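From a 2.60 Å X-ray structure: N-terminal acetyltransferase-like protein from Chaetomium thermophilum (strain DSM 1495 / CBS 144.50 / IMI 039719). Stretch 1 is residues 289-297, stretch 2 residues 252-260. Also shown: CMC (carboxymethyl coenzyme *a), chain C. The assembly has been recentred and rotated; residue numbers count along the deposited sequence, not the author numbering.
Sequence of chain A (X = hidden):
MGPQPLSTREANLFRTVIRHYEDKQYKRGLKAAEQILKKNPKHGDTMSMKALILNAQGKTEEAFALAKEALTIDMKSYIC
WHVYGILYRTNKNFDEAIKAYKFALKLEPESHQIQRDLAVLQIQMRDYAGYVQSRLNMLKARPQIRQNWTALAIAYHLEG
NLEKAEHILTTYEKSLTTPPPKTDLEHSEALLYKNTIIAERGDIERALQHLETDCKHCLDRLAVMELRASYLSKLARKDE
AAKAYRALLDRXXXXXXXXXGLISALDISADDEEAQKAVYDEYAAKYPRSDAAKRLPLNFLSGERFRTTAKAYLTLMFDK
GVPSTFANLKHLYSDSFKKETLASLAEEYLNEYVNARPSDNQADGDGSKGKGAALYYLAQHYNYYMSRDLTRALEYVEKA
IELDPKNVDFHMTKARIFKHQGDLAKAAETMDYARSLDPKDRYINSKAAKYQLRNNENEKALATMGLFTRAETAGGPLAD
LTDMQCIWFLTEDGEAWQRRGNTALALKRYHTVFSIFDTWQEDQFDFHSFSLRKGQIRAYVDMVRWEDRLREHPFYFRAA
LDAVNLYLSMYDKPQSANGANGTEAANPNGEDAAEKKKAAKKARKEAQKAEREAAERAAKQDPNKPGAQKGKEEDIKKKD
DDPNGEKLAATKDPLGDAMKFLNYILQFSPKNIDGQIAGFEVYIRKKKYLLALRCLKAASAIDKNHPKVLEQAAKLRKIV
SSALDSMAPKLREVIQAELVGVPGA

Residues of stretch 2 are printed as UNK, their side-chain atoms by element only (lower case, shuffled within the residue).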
ATOM      1  N   ARG A 289     -14.251  27.027   6.722  1.00 51.41           N
ATOM      2  CA  ARG A 289     -14.330  25.622   7.118  1.00 48.17           C
ATOM      3  C   ARG A 289     -12.977  24.918   7.084  1.00 44.72           C
ATOM      4  O   ARG A 289     -12.885  23.727   7.396  1.00 41.97           O
ATOM      5  CB  ARG A 289     -15.302  24.854   6.225  1.00 44.19           C
ATOM      6  CG  ARG A 289     -16.648  25.499   6.046  1.00 50.71           C
ATOM      7  CD  ARG A 289     -17.715  24.426   5.900  1.00 58.18           C
ATOM      8  NE  ARG A 289     -18.201  24.015   7.210  1.00 60.61           N
ATOM      9  CZ  ARG A 289     -19.111  23.073   7.414  1.00 61.91           C
ATOM     10  NH1 ARG A 289     -19.637  22.426   6.387  1.00 63.11           N
ATOM     11  NH2 ARG A 289     -19.493  22.780   8.650  1.00 64.12           N
ATOM     12  N   SER A 290     -11.931  25.624   6.668  1.00 44.98           N
ATOM     13  CA  SER A 290     -10.614  25.005   6.678  1.00 45.95           C
ATOM     14  C   SER A 290     -10.095  24.883   8.097  1.00 46.70           C
ATOM     15  O   SER A 290      -9.969  25.882   8.805  1.00 48.44           O
ATOM     16  CB  SER A 290      -9.610  25.788   5.843  1.00 49.76           C
ATOM     17  OG  SER A 290      -8.303  25.305   6.113  1.00 47.87           O
ATOM     18  N   ASP A 291      -9.811  23.656   8.515  1.00 45.89           N
ATOM     19  CA  ASP A 291      -9.152  23.450   9.791  1.00 43.39           C
ATOM     20  C   ASP A 291      -7.691  23.877   9.670  1.00 45.61           C
ATOM     21  O   ASP A 291      -7.159  24.542  10.564  1.00 41.89           O
ATOM     22  CB  ASP A 291      -9.239  21.998  10.241  1.00 36.35           C
ATOM     23  CG  ASP A 291      -8.729  21.807  11.653  1.00 51.25           C
ATOM     24  OD1 ASP A 291      -9.227  22.497  12.582  1.00 52.88           O
ATOM     25  OD2 ASP A 291      -7.821  20.977  11.833  1.00 36.89           O
ATOM     26  N   ALA A 292      -7.064  23.500   8.554  1.00 38.27           N
ATOM     27  CA  ALA A 292      -5.656  23.793   8.300  1.00 46.44           C
ATOM     28  C   ALA A 292      -5.312  25.276   8.479  1.00 50.89           C
ATOM     29  O   ALA A 292      -4.313  25.622   9.130  1.00 48.63           O
ATOM     30  CB  ALA A 292      -5.276  23.342   6.897  1.00 45.00           C
ATOM     31  N   ALA A 293      -6.139  26.144   7.899  1.00 49.18           N
ATOM     32  CA  ALA A 293      -5.870  27.574   7.916  1.00 51.21           C
ATOM     33  C   ALA A 293      -5.915  28.155   9.335  1.00 57.37           C
ATOM     34  O   ALA A 293      -5.471  29.282   9.557  1.00 65.61           O
ATOM     35  CB  ALA A 293      -6.853  28.306   7.005  1.00 39.70           C
ATOM     36  N   LYS A 294      -6.449  27.395  10.291  1.00 49.66           N
ATOM     37  CA  LYS A 294      -6.459  27.831  11.689  1.00 53.60           C
ATOM     38  C   LYS A 294      -5.406  27.118  12.519  1.00 48.19           C
ATOM     39  O   LYS A 294      -4.837  27.704  13.438  1.00 53.28           O
ATOM     40  CB  LYS A 294      -7.829  27.596  12.333  1.00 57.62           C
ATOM     41  CG  LYS A 294      -8.980  28.338  11.690  1.00 60.72           C
ATOM     42  CD  LYS A 294     -10.309  27.893  12.296  1.00 56.78           C
ATOM     43  CE  LYS A 294     -11.430  28.845  11.931  1.00 50.75           C
ATOM     44  NZ  LYS A 294     -11.842  28.708  10.503  1.00 50.15           N
ATOM     45  N   ARG A 295      -5.169  25.848  12.199  1.00 48.80           N
ATOM     46  CA  ARG A 295      -4.383  24.944  13.045  1.00 51.77           C
ATOM     47  C   ARG A 295      -2.880  25.025  12.803  1.00 56.97           C
ATOM     48  O   ARG A 295      -2.087  24.956  13.745  1.00 60.52           O
ATOM     49  CB  ARG A 295      -4.829  23.498  12.827  1.00 42.24           C
ATOM     50  CG  ARG A 295      -4.067  22.503  13.673  1.00 46.98           C
ATOM     51  CD  ARG A 295      -4.350  21.081  13.221  1.00 64.05           C
ATOM     52  NE  ARG A 295      -3.529  20.657  12.080  1.00 76.05           N
ATOM     53  CZ  ARG A 295      -3.909  20.704  10.802  1.00 76.39           C
ATOM     54  NH1 ARG A 295      -3.083  20.290   9.848  1.00 80.75           N
ATOM     55  NH2 ARG A 295      -5.109  21.163  10.469  1.00 66.70           N
ATOM     56  N   LEU A 296      -2.505  25.155  11.532  1.00 55.32           N
ATOM     57  CA  LEU A 296      -1.108  25.131  11.105  1.00 47.72           C
ATOM     58  C   LEU A 296      -0.227  26.192  11.784  1.00 47.81           C
ATOM     59  O   LEU A 296       0.879  25.871  12.216  1.00 45.34           O
ATOM     60  CB  LEU A 296      -1.036  25.264   9.577  1.00 41.64           C
ATOM     61  CG  LEU A 296      -1.372  23.939   8.885  1.00 43.13           C
ATOM     62  CD1 LEU A 296      -1.531  24.055   7.371  1.00 37.26           C
ATOM     63  CD2 LEU A 296      -0.314  22.911   9.229  1.00 39.00           C
ATOM     64  N   PRO A 297      -0.715  27.446  11.898  1.00 51.58           N
ATOM     65  CA  PRO A 297       0.012  28.523  12.595  1.00 53.17           C
ATOM     66  C   PRO A 297       0.458  28.175  14.013  1.00 60.59           C
ATOM     67  O   PRO A 297       1.299  28.880  14.570  1.00 69.00           O
ATOM     68  CB  PRO A 297      -1.008  29.662  12.633  1.00 50.38           C
ATOM     69  CG  PRO A 297      -1.839  29.441  11.408  1.00 47.07           C
ATOM     70  CD  PRO A 297      -1.946  27.949  11.258  1.00 47.81           C
ATOM     71  N   UNK A 252      -7.584  23.393  -2.634  1.00 38.81           N
ATOM     72  CA  UNK A 252      -7.538  22.458  -1.523  1.00 32.87           C
ATOM     73  C   UNK A 252      -6.791  23.104  -0.379  1.00 34.70           C
ATOM     74  O   UNK A 252      -5.590  22.885  -0.212  1.00 36.73           O
ATOM     75  c   UNK A 252      -6.881  21.139  -1.964  1.00 34.70           C
ATOM     76  o   UNK A 252      -7.148  20.372   0.305  1.00 30.20           O
ATOM     77  n   UNK A 252      -6.024  19.026  -1.112  1.00 28.83           N
ATOM     78  c   UNK A 252      -6.696  20.143  -0.820  1.00 36.26           C
ATOM     79  N   UNK A 253      -7.505  23.926   0.403  1.00 35.55           N
ATOM     80  CA  UNK A 253      -6.969  24.709   1.516  1.00 35.96           C
ATOM     81  C   UNK A 253      -6.397  23.836   2.622  1.00 40.52           C
ATOM     82  O   UNK A 253      -5.835  24.360   3.582  1.00 50.90           O
ATOM     83  c   UNK A 253      -8.896  24.295   0.107  1.00 33.38           C
ATOM     84  c   UNK A 253      -9.039  25.610   0.798  1.00 34.76           C
ATOM     85  c   UNK A 253      -8.187  25.492   2.003  1.00 34.95           C
ATOM     86  N   UNK A 254      -6.503  22.525   2.460  1.00 37.85           N
ATOM     87  CA  UNK A 254      -6.183  21.577   3.522  1.00 41.07           C
ATOM     88  C   UNK A 254      -4.839  20.856   3.325  1.00 45.33           C
ATOM     89  O   UNK A 254      -4.525  19.912   4.048  1.00 50.81           O
ATOM     90  o   UNK A 254      -8.045  21.816   6.872  1.00 49.21           O
ATOM     91  c   UNK A 254      -8.262  21.666   5.646  1.00 51.49           C
ATOM     92  c   UNK A 254      -7.306  20.544   3.620  1.00 34.77           C
ATOM     93  c   UNK A 254      -7.850  20.357   5.005  1.00 43.81           C
ATOM     94  o   UNK A 254      -8.796  22.539   4.924  1.00 49.08           O
ATOM     95  N   UNK A 255      -4.051  21.296   2.352  1.00 37.22           N
ATOM     96  CA  UNK A 255      -2.842  20.574   1.980  1.00 39.45           C
ATOM     97  C   UNK A 255      -1.545  21.319   2.382  1.00 42.73           C
ATOM     98  O   UNK A 255      -1.109  22.230   1.672  1.00 42.06           O
ATOM     99  c   UNK A 255      -1.564  18.086   0.234  1.00 56.00           C
ATOM    100  n   UNK A 255      -0.434  17.737  -0.465  1.00 57.43           N
ATOM    101  c   UNK A 255       0.005  18.794  -1.124  1.00 57.44           C
ATOM    102  n   UNK A 255      -0.798  19.809  -0.865  1.00 54.82           N
ATOM    103  c   UNK A 255      -2.875  20.312   0.473  1.00 47.17           C
ATOM    104  c   UNK A 255      -1.797  19.395  -0.011  1.00 54.05           C
ATOM    105  N   UNK A 256      -0.952  20.916   3.512  1.00 39.58           N
ATOM    106  CA  UNK A 256       0.263  21.521   4.095  1.00 49.83           C
ATOM    107  C   UNK A 256       1.305  22.075   3.131  1.00 49.24           C
ATOM    108  O   UNK A 256       1.788  23.189   3.313  1.00 58.27           O
ATOM    109  c   UNK A 256       2.219  21.013   5.705  1.00 72.89           C
ATOM    110  c   UNK A 256       1.848  19.906   8.225  1.00 77.56           C
ATOM    111  s   UNK A 256       2.961  19.794   6.827  1.00106.51           S
ATOM    112  c   UNK A 256       0.986  20.505   4.982  1.00 66.03           C
ATOM    113  N   UNK A 257       1.681  21.294   2.127  1.00 44.09           N
ATOM    114  CA  UNK A 257       2.774  21.703   1.250  1.00 45.21           C
ATOM    115  C   UNK A 257       2.467  22.928   0.391  1.00 46.51           C
ATOM    116  O   UNK A 257       3.394  23.646  -0.005  1.00 52.11           O
ATOM    117  o   UNK A 257       4.344  19.723   2.257  1.00 71.76           O
ATOM    118  c   UNK A 257       3.198  20.542   0.351  1.00 47.31           C
ATOM    119  c   UNK A 257       3.908  19.455   1.114  1.00 60.97           C
ATOM    120  o   UNK A 257       4.025  18.336   0.581  1.00 65.42           O
ATOM    121  N   UNK A 258       1.192  23.181   0.101  1.00 37.94           N
ATOM    122  CA  UNK A 258       0.843  24.370  -0.679  1.00 38.63           C
ATOM    123  C   UNK A 258       1.167  25.627   0.127  1.00 47.18           C
ATOM    124  O   UNK A 258       1.635  26.620  -0.438  1.00 39.73           O
ATOM    125  c   UNK A 258      -1.057  23.208  -1.968  1.00 41.42           C
ATOM    126  c   UNK A 258      -1.835  21.057  -3.571  1.00 35.38           C
ATOM    127  c   UNK A 258      -2.384  22.808  -2.023  1.00 32.14           C
ATOM    128  c   UNK A 258      -2.775  21.739  -2.813  1.00 37.54           C
ATOM    129  c   UNK A 258      -0.512  21.437  -3.534  1.00 31.83           C
ATOM    130  o   UNK A 258      -2.217  19.982  -4.352  1.00 32.46           O
ATOM    131  c   UNK A 258      -0.126  22.503  -2.735  1.00 39.13           C
ATOM    132  c   UNK A 258      -0.633  24.375  -1.093  1.00 42.23           C
ATOM    133  N   UNK A 259       0.933  25.592   1.444  1.00 42.84           N
ATOM    134  CA  UNK A 259       1.312  26.740   2.271  1.00 42.83           C
ATOM    135  C   UNK A 259       2.843  26.904   2.294  1.00 46.66           C
ATOM    136  O   UNK A 259       3.354  28.017   2.147  1.00 42.99           O
ATOM    137  o   UNK A 259      -4.892  26.854   4.118  1.00 45.76           O
ATOM    138  c   UNK A 259      -1.508  25.522   3.867  1.00 39.69           C
ATOM    139  c   UNK A 259      -3.520  26.807   4.014  1.00 42.44           C
ATOM    140  c   UNK A 259      -1.399  27.901   3.866  1.00 43.24           C
ATOM    141  c   UNK A 259      -2.784  27.972   3.969  1.00 40.44           C
ATOM    142  c   UNK A 259       0.766  26.611   3.699  1.00 39.42           C
ATOM    143  c   UNK A 259      -0.742  26.680   3.806  1.00 39.35           C
ATOM    144  c   UNK A 259      -2.887  25.580   3.963  1.00 41.08           C
ATOM    145  N   UNK A 260       3.567  25.799   2.473  1.00 38.64           N
ATOM    146  CA  UNK A 260       5.026  25.844   2.463  1.00 48.89           C
ATOM    147  C   UNK A 260       5.529  26.489   1.175  1.00 54.64           C
ATOM    148  O   UNK A 260       6.313  27.440   1.217  1.00 58.03           O
ATOM    149  c   UNK A 260       6.142  22.515   4.158  1.00 70.13           C
ATOM    150  c   UNK A 260       5.504  23.883   4.025  1.00 60.73           C
ATOM    151  c   UNK A 260       6.037  22.006   5.589  1.00 76.38           C
ATOM    152  c   UNK A 260       5.629  24.445   2.622  1.00 49.82           C
ATOM    153  n   UNK A 260       6.809  20.745   5.774  1.00 81.94           N
TER
HETATM  154  N1A CMC C 101     -23.474  12.686  14.361  1.00 79.60           N
HETATM  155  C2A CMC C 101     -24.240  13.486  13.564  1.00 77.91           C
HETATM  156  N3A CMC C 101     -23.700  14.132  12.491  1.00 83.04           N
HETATM  157  C4A CMC C 101     -22.379  13.988  12.202  1.00 87.75           C
HETATM  158  C5A CMC C 101     -21.578  13.162  13.016  1.00 82.81           C
HETATM  159  C6A CMC C 101     -22.157  12.508  14.108  1.00 77.33           C
HETATM  160  N6A CMC C 101     -21.374  11.689  14.915  1.00 74.84           N
HETATM  161  N7A CMC C 101     -20.216  13.213  12.445  1.00 83.34           N
HETATM  162  C8A CMC C 101     -20.291  14.040  11.364  1.00 89.89           C
HETATM  163  N9A CMC C 101     -21.551  14.461  11.274  1.00 92.71           N
HETATM  164  C1B CMC C 101     -21.973  15.329  10.230  1.00 99.30           C
HETATM  165  C2B CMC C 101     -21.961  16.746  10.637  1.00104.44           C
HETATM  166  O2B CMC C 101     -23.216  17.337  10.280  1.00112.90           O
HETATM  167  C3B CMC C 101     -20.932  17.384   9.833  1.00105.17           C
HETATM  168  O3B CMC C 101     -21.429  18.643   9.352  1.00107.13           O
HETATM  169  P3B CMC C 101     -21.198  19.926  10.243  1.00 73.04           P
HETATM  170  O7A CMC C 101     -21.907  21.079   9.663  1.00 75.97           O
HETATM  171  O8A CMC C 101     -19.663  20.209  10.464  1.00 63.67           O
HETATM  172  O9A CMC C 101     -21.889  19.771  11.520  1.00 86.59           O
HETATM  173  C4B CMC C 101     -20.769  16.511   8.652  1.00104.12           C
HETATM  174  O4B CMC C 101     -21.049  15.207   9.121  1.00 98.45           O
HETATM  175  C5B CMC C 101     -19.341  16.586   8.228  1.00106.83           C
HETATM  176  O5B CMC C 101     -18.607  16.227   9.403  1.00107.79           O
HETATM  177  P1A CMC C 101     -17.215  15.477   9.086  1.00 54.47           P
HETATM  178  O1A CMC C 101     -16.190  15.780  10.142  1.00 44.34           O
HETATM  179  O2A CMC C 101     -16.682  15.964   7.746  1.00 40.53           O
HETATM  180  O3A CMC C 101     -17.440  13.868   9.012  1.00 46.16           O
HETATM  181  P2A CMC C 101     -16.412  12.768   9.480  1.00 50.28           P
HETATM  182  O4A CMC C 101     -16.491  12.635  10.975  1.00 31.51           O
HETATM  183  O5A CMC C 101     -15.033  13.164   9.088  1.00 39.15           O
HETATM  184  O6A CMC C 101     -16.774  11.405   8.784  1.00 37.07           O
HETATM  185  CBP CMC C 101     -18.158   9.466   8.434  1.00 32.37           C
HETATM  186  CCP CMC C 101     -18.122  11.019   8.633  1.00 33.59           C
HETATM  187  CDP CMC C 101     -17.320   9.185   7.145  1.00 22.19           C
HETATM  188  CEP CMC C 101     -19.628   8.962   8.223  1.00 28.59           C
HETATM  189  CAP CMC C 101     -17.547   8.808   9.701  1.00 26.88           C
HETATM  190  OAP CMC C 101     -18.370   9.001  10.796  1.00 27.92           O
HETATM  191  C9P CMC C 101     -17.248   7.307   9.586  1.00 29.35           C
HETATM  192  O9P CMC C 101     -16.168   6.915   9.121  1.00 33.49           O
HETATM  193  N8P CMC C 101     -18.216   6.333  10.058  1.00 28.54           N
HETATM  194  C7P CMC C 101     -17.941   4.907   9.990  1.00 24.92           C
HETATM  195  C6P CMC C 101     -17.740   4.371   8.542  1.00 19.99           C
HETATM  196  C5P CMC C 101     -18.945   4.798   7.736  1.00 29.23           C
HETATM  197  O5P CMC C 101     -20.058   4.620   8.172  1.00 37.38           O
HETATM  198  N4P CMC C 101     -18.743   5.437   6.472  1.00 31.20           N
HETATM  199  C3P CMC C 101     -19.892   5.889   5.715  1.00 22.25           C
HETATM  200  C2P CMC C 101     -20.234   4.907   4.596  1.00 18.79           C
HETATM  201  S1P CMC C 101     -21.674   5.548   3.706  1.00 44.16           S
HETATM  202  C1  CMC C 101     -21.275   5.633   1.952  1.00 35.57           C
HETATM  203  C2  CMC C 101     -20.356   4.475   1.641  1.00 39.04           C
HETATM  204  O21 CMC C 101     -19.141   4.620   1.626  1.00 36.95           O
HETATM  205  O   HOH W   1      -4.475  20.233   7.315  1.00 60.56           O

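Position 252 carries four side-chain atoms: two carbons, the second bearing one oxygen and one nitrogen. That is a carboxamide on a short arm, and it lies out of reach of stretch 1. The residue is N252. It is the first residue after a helix to leave helical phi/psi, and it opens a type I turn that runs to position 255.

Position 253 has three side-chain carbons that close a ring onto the backbone N. Its CB lies 4.1 Å from CB of S290. The ring identifies P253.

Position 254 has three carbons in a row, the third carrying two oxygens. One oxygen is 2.6 Å from N of A292, and the other is 3.1 Å from OG of S290. A carboxylate on a two-carbon arm makes this E254. Its N donates to OD1 of N252 at 3.1 Å, a bond within the turn from N252 to position 255.

Position 255 has one carbon and then a five-membered ring of three carbons and two nitrogens. Its CA-to-CB bond points away from stretch 1, and nothing there touches it. The imidazole gives H255.

Position 256 is an unbranched chain of two carbons, a sulfur and a last carbon. That last carbon sits 3.8 Å from CD2 of L296. The thioether gives M256.

Position 257 has two carbons, the second with two oxygens. It is out of reach. The short carboxylate is D257.

Position 258 has one carbon and a six-carbon ring bearing an oxygen. It is buried, but out of reach of stretch 1. It is Y258, and its hydroxyl is bonded elsewhere in the structure.

Position 259 has the same phenol pattern, but here CA-to-CB points toward stretch 1. A ring carbon is 3.8 Å from CD1 of L296, and the oxygen is 3.8 Å from CB of A293. This is Y259. Its OH donates to O of P253 at 2.7 Å, tying the helix back to the turn.

Position 260 has four carbons in a row ending in nitrogen. It is out of reach. It is K260.

The contact has a polar end and an apolar end. E254 accepts hydrogen bonds from S290 OG through OE1 and from A292 N through OE2. S290 OG also makes a capping bond, accepting from A293 N at 2.9 Å. A water links NH1 of R295 (2.9 Å) to O of E254 (3.3 Å). Beyond this, L296 packs its two methyls against M256 CE and the Y259 ring, with A292 CB also near that ring.

Stretch 2, residues 252-260: NPEHMDYYK
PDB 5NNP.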